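Phenylalanine--tRNA ligase beta subunit (Bacteroides fragilis, PDB 3IG2) forms, with the alpha subunit, the tetrameric enzyme that attaches L-phenylalanine to tRNA(Phe) using ATP, and is represented here by its catalytic-like core domain. Local coordinates at residues 27-32 and 91-96; 62-67 and 202-207; 71-76 and 116-121. All coordinates share one frame; numbering follows the deposited sequence.

Interaction 1 (27-32 and 91-96)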
loop_
_atom_site.group_PDB
_atom_site.type_symbol
_atom_site.label_atom_id
_atom_site.label_comp_id
_atom_site.label_asym_id
_atom_site.label_seq_id
_atom_site.Cartn_x
_atom_site.Cartn_y
_atom_site.Cartn_z
ATOM N N ASN B 27 -27.571 1.738 6.349
ATOM C CA ASN B 27 -28.605 0.971 7.038
ATOM C C ASN B 27 -29.900 1.775 7.222
ATOM O O ASN B 27 -29.881 3.007 7.298
ATOM C CB ASN B 27 -28.079 0.432 8.392
ATOM C CG ASN B 27 -26.975 -0.649 8.225
ATOM O OD1 ASN B 27 -25.836 -0.464 8.630
ATOM N ND2 ASN B 27 -27.323 -1.741 7.640
ATOM N N ASN B 28 -31.023 1.077 7.291
ATOM C CA ASN B 28 -32.301 1.718 7.462
ATOM C C ASN B 28 -32.348 2.480 8.767
ATOM O O ASN B 28 -31.816 2.051 9.770
ATOM C CB ASN B 28 -33.408 0.678 7.527
ATOM C CG ASN B 28 -33.767 0.104 6.182
ATOM O OD1 ASN B 28 -33.575 0.719 5.123
ATOM N ND2 ASN B 28 -34.330 -1.091 6.218
ATOM N N SER B 29 -33.013 3.603 8.760
ATOM C CA SER B 29 -33.231 4.341 9.988
ATOM C C SER B 29 -34.380 3.770 10.811
ATOM O O SER B 29 -34.415 3.974 12.029
ATOM C CB SER B 29 -33.461 5.801 9.661
ATOM O OG SER B 29 -32.259 6.298 9.084
ATOM N N LEU B 30 -35.312 3.069 10.168
ATOM C CA LEU B 30 -36.404 2.393 10.886
ATOM C C LEU B 30 -35.806 1.124 11.503
ATOM O O LEU B 30 -35.146 0.346 10.806
ATOM C CB LEU B 30 -37.548 2.047 9.935
ATOM C CG LEU B 30 -38.781 1.266 10.431
ATOM C CD1 LEU B 30 -39.471 1.942 11.627
ATOM C CD2 LEU B 30 -39.804 1.027 9.311
ATOM N N THR B 31 -36.029 0.932 12.800
ATOM C CA THR B 31 -35.359 -0.148 13.526
ATOM C C THR B 31 -36.250 -0.778 14.620
ATOM O O THR B 31 -37.459 -0.485 14.700
ATOM C CB THR B 31 -34.024 0.368 14.108
ATOM O OG1 THR B 31 -33.211 -0.732 14.522
ATOM C CG2 THR B 31 -34.275 1.284 15.290
ATOM N N ARG B 32 -35.626 -1.609 15.454
ATOM C CA ARG B 32 -36.286 -2.452 16.476
ATOM C C ARG B 32 -36.110 -1.874 17.888
ATOM O O ARG B 32 -34.993 -1.825 18.427
ATOM C CB ARG B 32 -35.686 -3.862 16.392
ATOM C CG ARG B 32 -36.080 -4.851 17.469
ATOM C CD ARG B 32 -35.719 -6.254 16.990
ATOM N NE ARG B 32 -35.749 -7.294 18.026
ATOM C CZ ARG B 32 -36.853 -7.888 18.500
ATOM N NH1 ARG B 32 -38.066 -7.545 18.064
ATOM N NH2 ARG B 32 -36.751 -8.823 19.437
ATOM N N ASN B 91 -28.290 9.992 10.064
ATOM C CA ASN B 91 -29.012 10.625 11.155
ATOM C C ASN B 91 -29.470 9.601 12.170
ATOM O O ASN B 91 -29.842 8.477 11.788
ATOM C CB ASN B 91 -30.246 11.347 10.638
ATOM C CG ASN B 91 -29.902 12.610 9.825
ATOM O OD1 ASN B 91 -30.346 12.747 8.703
ATOM N ND2 ASN B 91 -29.124 13.513 10.397
ATOM N N CYS B 92 -29.443 10.019 13.442
ATOM C CA CYS B 92 -30.126 9.345 14.535
ATOM C C CYS B 92 -31.141 10.303 15.118
ATOM O O CYS B 92 -31.093 11.484 14.848
ATOM C CB CYS B 92 -29.134 8.914 15.624
ATOM S SG CYS B 92 -28.063 7.624 15.029
ATOM N N TYR B 93 -32.057 9.769 15.913
ATOM C CA TYR B 93 -33.226 10.477 16.369
ATOM C C TYR B 93 -33.425 10.253 17.872
ATOM O O TYR B 93 -33.122 9.182 18.393
ATOM C CB TYR B 93 -34.456 10.002 15.573
ATOM C CG TYR B 93 -34.261 10.205 14.088
ATOM C CD1 TYR B 93 -34.611 11.414 13.486
ATOM C CD2 TYR B 93 -33.674 9.223 13.305
ATOM C CE1 TYR B 93 -34.397 11.633 12.132
ATOM C CE2 TYR B 93 -33.459 9.428 11.936
ATOM C CZ TYR B 93 -33.833 10.639 11.356
ATOM O OH TYR B 93 -33.634 10.875 10.020
ATOM N N HIS B 94 -33.966 11.268 18.534
ATOM C CA HIS B 94 -34.058 11.347 19.983
ATOM C C HIS B 94 -35.388 11.972 20.378
ATOM O O HIS B 94 -35.880 12.918 19.742
ATOM C CB HIS B 94 -32.871 12.167 20.524
ATOM C CG HIS B 94 -32.870 12.366 22.015
ATOM N ND1 HIS B 94 -32.173 11.543 22.880
ATOM C CD2 HIS B 94 -33.447 13.321 22.791
ATOM C CE1 HIS B 94 -32.330 11.976 24.122
ATOM N NE2 HIS B 94 -33.107 13.046 24.098
ATOM N N PHE B 95 -35.987 11.399 21.409
ATOM C CA PHE B 95 -37.199 11.941 22.005
ATOM C C PHE B 95 -36.846 12.454 23.394
ATOM O O PHE B 95 -36.330 11.704 24.226
ATOM C CB PHE B 95 -38.295 10.865 22.089
ATOM C CG PHE B 95 -39.432 11.221 23.026
ATOM C CD1 PHE B 95 -40.253 12.319 22.775
ATOM C CD2 PHE B 95 -39.685 10.447 24.162
ATOM C CE1 PHE B 95 -41.321 12.652 23.656
ATOM C CE2 PHE B 95 -40.736 10.759 25.041
ATOM C CZ PHE B 95 -41.556 11.869 24.792
ATOM N N ASP B 96 -37.096 13.737 23.626
ATOM C CA ASP B 96 -36.915 14.325 24.927
ATOM C C ASP B 96 -38.182 15.084 25.297
ATOM O O ASP B 96 -38.863 14.726 26.253
ATOM C CB ASP B 96 -35.724 15.271 24.899
ATOM C CG ASP B 96 -35.595 16.102 26.161
ATOM O OD1 ASP B 96 -36.284 15.832 27.173
ATOM O OD2 ASP B 96 -34.773 17.043 26.143
#
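Ser29 meets Tyr93 and Asn91 in a light van der Waals contact near the surface of the domain, where the turn leading into strand 30-31 faces the last residues of strand 85-95. Two different sheets come together here: strand 30-31 is an edge of a small antiparallel sheet, whereas 85-95 belongs to the large mixed sheet of the catalytic-like domain. The backbones keep well apart, with the CA atoms of Ser29 and Cys92 separated by 7.4 Å, and the two segments bury only 70 Å² between them.

Ser29 carries the contact on its side. Its CB lies 4.3 Å from CE2 of Tyr93, approaching the ring obliquely. The phenol gets there because CG of Tyr93 lies beside the backbone N (chi1 -58°), which folds the ring back along its own strand toward Asn91. CE2 is therefore the ring atom nearest the serine, and the hydroxyl lies farther off. The Ser29 hydroxyl points across that approach, toward the Asn91 end, and its OG comes within 4.2 Å of the carbonyl O of Asn91, too far for a hydrogen bond. Cys92, between the two touching residues, turns its side chain to the other side of the strand.

Arg62 bridges the two segments with polar bonds: it makes backbone hydrogen bonds with both Ser29 and Tyr93 and gives its NE to the carbonyl of Asn91. Met61, just before it, touches the side chains of Ser29 and Tyr93, and Tyr93 also touches Glu111 of strand 109-121.

With no hydrogen bond or charge pair passing directly between the segments, the serine-tyrosine touch is weak and non-directional; the relative placement of the two segments probably owes more to the bonds each makes with Arg62.

Interaction 2 (62-67 and 202-207)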
loop_
_atom_site.group_PDB
_atom_site.type_symbol
_atom_site.label_atom_id
_atom_site.label_comp_id
_atom_site.label_asym_id
_atom_site.label_seq_id
_atom_site.Cartn_x
_atom_site.Cartn_y
_atom_site.Cartn_z
ATOM N N ARG B 62 -34.018 4.996 14.674
ATOM C CA ARG B 62 -32.813 4.623 15.428
ATOM C C ARG B 62 -32.294 5.761 16.312
ATOM O O ARG B 62 -32.340 6.944 15.950
ATOM C CB ARG B 62 -31.703 4.145 14.488
ATOM C CG ARG B 62 -31.276 5.199 13.467
ATOM C CD ARG B 62 -30.144 4.665 12.537
ATOM N NE ARG B 62 -29.819 5.685 11.545
ATOM C CZ ARG B 62 -29.259 5.460 10.359
ATOM N NH1 ARG B 62 -28.952 4.226 9.978
ATOM N NH2 ARG B 62 -29.020 6.487 9.554
ATOM N N GLN B 63 -31.802 5.375 17.483
ATOM C CA GLN B 63 -31.163 6.306 18.401
ATOM C C GLN B 63 -29.655 6.269 18.226
ATOM O O GLN B 63 -28.973 7.228 18.549
ATOM C CB GLN B 63 -31.502 5.919 19.838
ATOM C CG GLN B 63 -31.756 7.092 20.724
ATOM C CD GLN B 63 -32.104 6.702 22.168
ATOM O OE1 GLN B 63 -32.875 5.753 22.438
ATOM N NE2 GLN B 63 -31.562 7.464 23.098
ATOM N N THR B 64 -29.144 5.125 17.753
ATOM C CA THR B 64 -27.713 4.938 17.540
ATOM C C THR B 64 -27.511 4.244 16.201
ATOM O O THR B 64 -28.362 3.432 15.782
ATOM C CB THR B 64 -27.047 4.088 18.691
ATOM O OG1 THR B 64 -25.655 3.892 18.420
ATOM C CG2 THR B 64 -27.719 2.717 18.875
ATOM N N LEU B 65 -26.375 4.509 15.571
ATOM C CA LEU B 65 -25.946 3.711 14.420
ATOM C C LEU B 65 -25.504 2.294 14.737
ATOM O O LEU B 65 -25.468 1.421 13.848
ATOM C CB LEU B 65 -24.788 4.405 13.697
ATOM C CG LEU B 65 -25.107 5.785 13.076
ATOM C CD1 LEU B 65 -23.919 6.231 12.297
ATOM C CD2 LEU B 65 -26.318 5.691 12.196
ATOM N N LEU B 66 -25.126 2.043 15.976
ATOM C CA LEU B 66 -24.417 0.798 16.293
ATOM C C LEU B 66 -25.077 -0.450 15.720
ATOM O O LEU B 66 -24.419 -1.269 15.036
ATOM C CB LEU B 66 -24.329 0.632 17.805
ATOM C CG LEU B 66 -23.810 -0.703 18.311
ATOM C CD1 LEU B 66 -22.360 -0.890 17.901
ATOM C CD2 LEU B 66 -23.936 -0.724 19.817
ATOM N N PHE B 67 -26.361 -0.626 16.033
ATOM C CA PHE B 67 -27.025 -1.905 15.773
ATOM C C PHE B 67 -27.109 -2.281 14.295
ATOM O O PHE B 67 -26.900 -3.441 13.934
ATOM C CB PHE B 67 -28.402 -1.939 16.423
ATOM C CG PHE B 67 -28.364 -1.691 17.905
ATOM C CD1 PHE B 67 -27.592 -2.488 18.736
ATOM C CD2 PHE B 67 -29.114 -0.673 18.472
ATOM C CE1 PHE B 67 -27.575 -2.267 20.106
ATOM C CE2 PHE B 67 -29.102 -0.450 19.842
ATOM C CZ PHE B 67 -28.337 -1.233 20.655
ATOM N N VAL B 202 -15.574 -6.713 17.785
ATOM C CA VAL B 202 -15.943 -5.513 17.030
ATOM C C VAL B 202 -15.476 -4.274 17.771
ATOM O O VAL B 202 -15.743 -4.109 18.965
ATOM C CB VAL B 202 -17.477 -5.408 16.779
ATOM C CG1 VAL B 202 -17.833 -4.075 15.966
ATOM C CG2 VAL B 202 -17.955 -6.599 16.002
ATOM N N TYR B 203 -14.760 -3.414 17.068
ATOM C CA TYR B 203 -14.306 -2.147 17.638
ATOM C C TYR B 203 -15.124 -1.117 16.905
ATOM O O TYR B 203 -15.209 -1.148 15.678
ATOM C CB TYR B 203 -12.793 -1.972 17.438
ATOM C CG TYR B 203 -12.105 -3.273 17.723
ATOM C CD1 TYR B 203 -11.316 -3.898 16.767
ATOM C CD2 TYR B 203 -12.323 -3.936 18.938
ATOM C CE1 TYR B 203 -10.734 -5.128 17.022
ATOM C CE2 TYR B 203 -11.742 -5.157 19.200
ATOM C CZ TYR B 203 -10.953 -5.744 18.239
ATOM O OH TYR B 203 -10.398 -6.954 18.508
ATOM N N TYR B 204 -15.774 -0.251 17.678
ATOM C CA TYR B 204 -16.803 0.631 17.169
ATOM C C TYR B 204 -16.524 2.049 17.610
ATOM O O TYR B 204 -16.200 2.286 18.781
ATOM C CB TYR B 204 -18.187 0.181 17.703
ATOM C CG TYR B 204 -19.298 1.162 17.471
ATOM C CD1 TYR B 204 -19.764 1.422 16.181
ATOM C CD2 TYR B 204 -19.904 1.824 18.539
ATOM C CE1 TYR B 204 -20.772 2.314 15.964
ATOM C CE2 TYR B 204 -20.934 2.720 18.331
ATOM C CZ TYR B 204 -21.357 2.976 17.035
ATOM O OH TYR B 204 -22.398 3.856 16.811
ATOM N N ALA B 205 -16.683 2.987 16.685
ATOM C CA ALA B 205 -16.555 4.424 17.000
ATOM C C ALA B 205 -17.813 5.165 16.577
ATOM O O ALA B 205 -18.381 4.881 15.512
ATOM C CB ALA B 205 -15.293 5.042 16.303
ATOM N N ASP B 206 -18.249 6.105 17.402
ATOM C CA ASP B 206 -19.378 6.965 17.047
ATOM C C ASP B 206 -18.859 8.388 17.153
ATOM O O ASP B 206 -18.523 8.854 18.232
ATOM C CB ASP B 206 -20.546 6.717 18.004
ATOM C CG ASP B 206 -21.722 7.694 17.826
ATOM O OD1 ASP B 206 -21.727 8.589 16.967
ATOM O OD2 ASP B 206 -22.689 7.572 18.583
ATOM N N LEU B 207 -18.775 9.080 16.030
ATOM C CA LEU B 207 -18.356 10.487 16.058
ATOM C C LEU B 207 -19.583 11.345 15.820
ATOM O O LEU B 207 -20.347 11.103 14.865
ATOM C CB LEU B 207 -17.314 10.783 14.993
ATOM C CG LEU B 207 -15.875 10.302 15.198
ATOM C CD1 LEU B 207 -15.787 8.782 15.372
ATOM C CD2 LEU B 207 -14.994 10.796 14.056
HETATM O O HOH W 1 -23.303 5.085 19.076
HETATM O O HOH W 2 -24.914 6.732 16.371
#
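Leu66, in the first turn of helix 66-75, lies against Tyr204 in the centre of the domain, where this helix packs on strand 200-207 of the large sheet in the class II synthetase-like fold of the beta subunit.

The apolar part is a CH-pi contact. CD1 of Leu66 sits 3.6 Å from the centroid of the Tyr204 ring and 9° off its normal, almost squarely over one face. With CG of Leu66 anti to the backbone N (chi1 171°) and chi2 at 65°, this methyl lies over the ring, while CB of Leu66 reaches CZ at the phenol end, 3.9 Å away.

Capping comes next. Thr64 OG1 accepts from Leu66 N at 3.1 Å and 172°, a nearly straight bond that closes the start of the helix. That N-H is thereby spent on the threonine; Tyr204 OH is also near Leu66 N, but the angle is poor and no bond forms.

The remaining polar groups meet through two waters. One molecule joins Thr64 OG1 to Tyr204 OH and donates to Asp206 OD2, whose partner oxygen, OD1, is held by His114. A second water accepts from Leu65 N and donates weakly to the same carboxylate oxygen. The first water lies at the edge of the Tyr204 ring, in its plane, 2.7 Å from OH.

Interaction 3 (71-76 and 116-121); sequences ESIAHN and GLWVTG
Helix 66-75 runs its last turn past the end of strand 109-121, and Ile73 is the residue that faces across, its CA 8.2 Å from that of Thr120. The helix is finishing here: His75 N still donates to Glu71 O in the regular way, but Asn76 N bonds to Ile73 O at 3.1 Å and only weakly to Ser72 O, and Asn76 has already left helical torsions. The strand is extended throughout, so Trp118 and Thr120 turn toward the helix while Val119 between them turns away.

The side-chain contact is wholly apolar. Ile73 and Thr120 reach toward each other tip to tip, with CD1 and CG2 of Ile73 each 3.9 Å from CG2 of Thr120, so the threonine methyl sits against both branches of the isoleucine. The threonine presents that methyl because its OG1 takes the place between backbone N and carbonyl carbon (chi1 64°), from where it accepts a hydrogen bond from Leu84 N; the hydroxyl is satisfied by the residue just before strand 85-95.

CD1 of Ile73 also lies 4.0 Å from CB of Trp118, near the root of that side chain, and meets the indole obliquely. The indole itself leans back along the strand, and its CH2 comes 4.2 Å from CA of Gly116, where no side chain intervenes. Phe86 and Val202, on the neighbouring strands, also touch Ile73.

From the other face of the strand, Leu117 and Val119 pack on helix 134-150. Strand 109-121 is thus covered by helices on both faces, a sheet-between-helices layering consistent with the class II synthetase-like fold of the beta subunit's catalytic-like domain.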
loop_
_atom_site.group_PDB
_atom_site.type_symbol
_atom_site.label_atom_id
_atom_site.label_comp_id
_atom_site.label_asym_id
_atom_site.label_seq_id
_atom_site.Cartn_x
_atom_site.Cartn_y
_atom_site.Cartn_z
ATOM N N GLU B 71 -25.752 -5.756 12.558
ATOM C CA GLU B 71 -26.515 -6.525 11.565
ATOM C C GLU B 71 -25.717 -6.729 10.263
ATOM O O GLU B 71 -25.663 -7.844 9.735
ATOM C CB GLU B 71 -27.840 -5.851 11.238
ATOM C CG GLU B 71 -28.858 -5.817 12.365
ATOM C CD GLU B 71 -29.999 -4.830 12.079
ATOM O OE1 GLU B 71 -29.907 -4.103 11.074
ATOM O OE2 GLU B 71 -31.001 -4.792 12.827
ATOM N N SER B 72 -25.089 -5.651 9.779
ATOM C CA SER B 72 -24.275 -5.691 8.556
ATOM C C SER B 72 -23.094 -6.639 8.705
ATOM O O SER B 72 -22.780 -7.369 7.778
ATOM C CB SER B 72 -23.761 -4.293 8.181
ATOM O OG SER B 72 -24.816 -3.394 7.878
ATOM N N ILE B 73 -22.431 -6.617 9.861
ATOM C CA ILE B 73 -21.288 -7.510 10.119
ATOM C C ILE B 73 -21.767 -8.958 10.091
ATOM O O ILE B 73 -21.153 -9.807 9.427
ATOM C CB ILE B 73 -20.553 -7.187 11.449
ATOM C CG1 ILE B 73 -19.652 -5.952 11.286
ATOM C CG2 ILE B 73 -19.694 -8.370 11.875
ATOM C CD1 ILE B 73 -19.297 -5.272 12.592
ATOM N N ALA B 74 -22.874 -9.213 10.790
ATOM C CA ALA B 74 -23.554 -10.503 10.756
ATOM C C ALA B 74 -23.852 -10.998 9.327
ATOM O O ALA B 74 -23.536 -12.150 9.007
ATOM C CB ALA B 74 -24.829 -10.463 11.596
ATOM N N HIS B 75 -24.434 -10.145 8.472
ATOM C CA HIS B 75 -24.719 -10.504 7.068
ATOM C C HIS B 75 -23.477 -10.579 6.126
ATOM O O HIS B 75 -23.569 -11.131 5.013
ATOM C CB HIS B 75 -25.826 -9.594 6.475
ATOM N N ASN B 76 -22.335 -10.054 6.573
ATOM C CA ASN B 76 -21.095 -10.050 5.776
ATOM C C ASN B 76 -20.083 -11.102 6.211
ATOM O O ASN B 76 -18.871 -10.959 5.984
ATOM C CB ASN B 76 -20.422 -8.672 5.784
ATOM C CG ASN B 76 -20.979 -7.741 4.725
ATOM O OD1 ASN B 76 -21.980 -7.044 4.942
ATOM N ND2 ASN B 76 -20.318 -7.712 3.569
ATOM N N GLY B 116 -20.403 6.492 12.005
ATOM C CA GLY B 116 -19.992 5.295 12.735
ATOM C C GLY B 116 -18.890 4.550 11.996
ATOM O O GLY B 116 -18.884 4.513 10.772
ATOM N N LEU B 117 -17.975 3.953 12.748
ATOM C CA LEU B 117 -16.956 3.059 12.220
ATOM C C LEU B 117 -17.022 1.761 12.981
ATOM O O LEU B 117 -17.132 1.772 14.201
ATOM C CB LEU B 117 -15.534 3.585 12.486
ATOM C CG LEU B 117 -15.158 5.032 12.203
ATOM C CD1 LEU B 117 -13.651 5.232 12.508
ATOM C CD2 LEU B 117 -15.491 5.394 10.796
ATOM N N TRP B 118 -16.898 0.657 12.238
ATOM C CA TRP B 118 -16.842 -0.682 12.784
ATOM C C TRP B 118 -15.648 -1.409 12.219
ATOM O O TRP B 118 -15.467 -1.488 11.001
ATOM C CB TRP B 118 -18.064 -1.484 12.392
ATOM C CG TRP B 118 -19.382 -0.969 12.901
ATOM C CD1 TRP B 118 -20.096 -1.443 13.981
ATOM C CD2 TRP B 118 -20.176 0.068 12.309
ATOM N NE1 TRP B 118 -21.299 -0.750 14.088
ATOM C CE2 TRP B 118 -21.366 0.181 13.078
ATOM C CE3 TRP B 118 -19.996 0.926 11.195
ATOM C CZ2 TRP B 118 -22.361 1.117 12.782
ATOM C CZ3 TRP B 118 -21.004 1.834 10.879
ATOM C CH2 TRP B 118 -22.178 1.920 11.675
ATOM N N VAL B 119 -14.846 -1.991 13.097
ATOM C CA VAL B 119 -13.716 -2.782 12.610
ATOM C C VAL B 119 -13.756 -4.125 13.313
ATOM O O VAL B 119 -13.754 -4.158 14.535
ATOM C CB VAL B 119 -12.353 -2.120 12.929
ATOM C CG1 VAL B 119 -11.167 -3.103 12.566
ATOM C CG2 VAL B 119 -12.213 -0.744 12.256
ATOM N N THR B 120 -13.768 -5.230 12.564
ATOM C CA THR B 120 -13.775 -6.545 13.219
ATOM C C THR B 120 -12.363 -7.003 13.542
ATOM O O THR B 120 -11.378 -6.548 12.938
ATOM C CB THR B 120 -14.536 -7.651 12.412
ATOM O OG1 THR B 120 -13.863 -7.892 11.173
ATOM C CG2 THR B 120 -15.949 -7.226 12.124
ATOM N N GLY B 121 -12.261 -7.878 14.533
ATOM C CA GLY B 121 -10.981 -8.394 14.956
ATOM C C GLY B 121 -11.007 -9.900 14.999
ATOM O O GLY B 121 -11.611 -10.545 14.138
#

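From the N terminus, segment 27-32 is the first to find its partner, at 91-96, closing a loop that contains 62-67 and 71-76. Both of those reach past its end, so interaction 1 crosses interactions 2 and 3. Interaction 2 closes the longest loop, from 62-67 to 202-207 near the C terminus, and the whole of interaction 3, 71-76 with 116-121, falls within it. Interactions 2 and 3 seat the start and the end of helix 66-75 on neighbouring strands, 200-207 and 109-121, while interaction 1 brings the small sheet up to strand 85-95, next in the same large sheet.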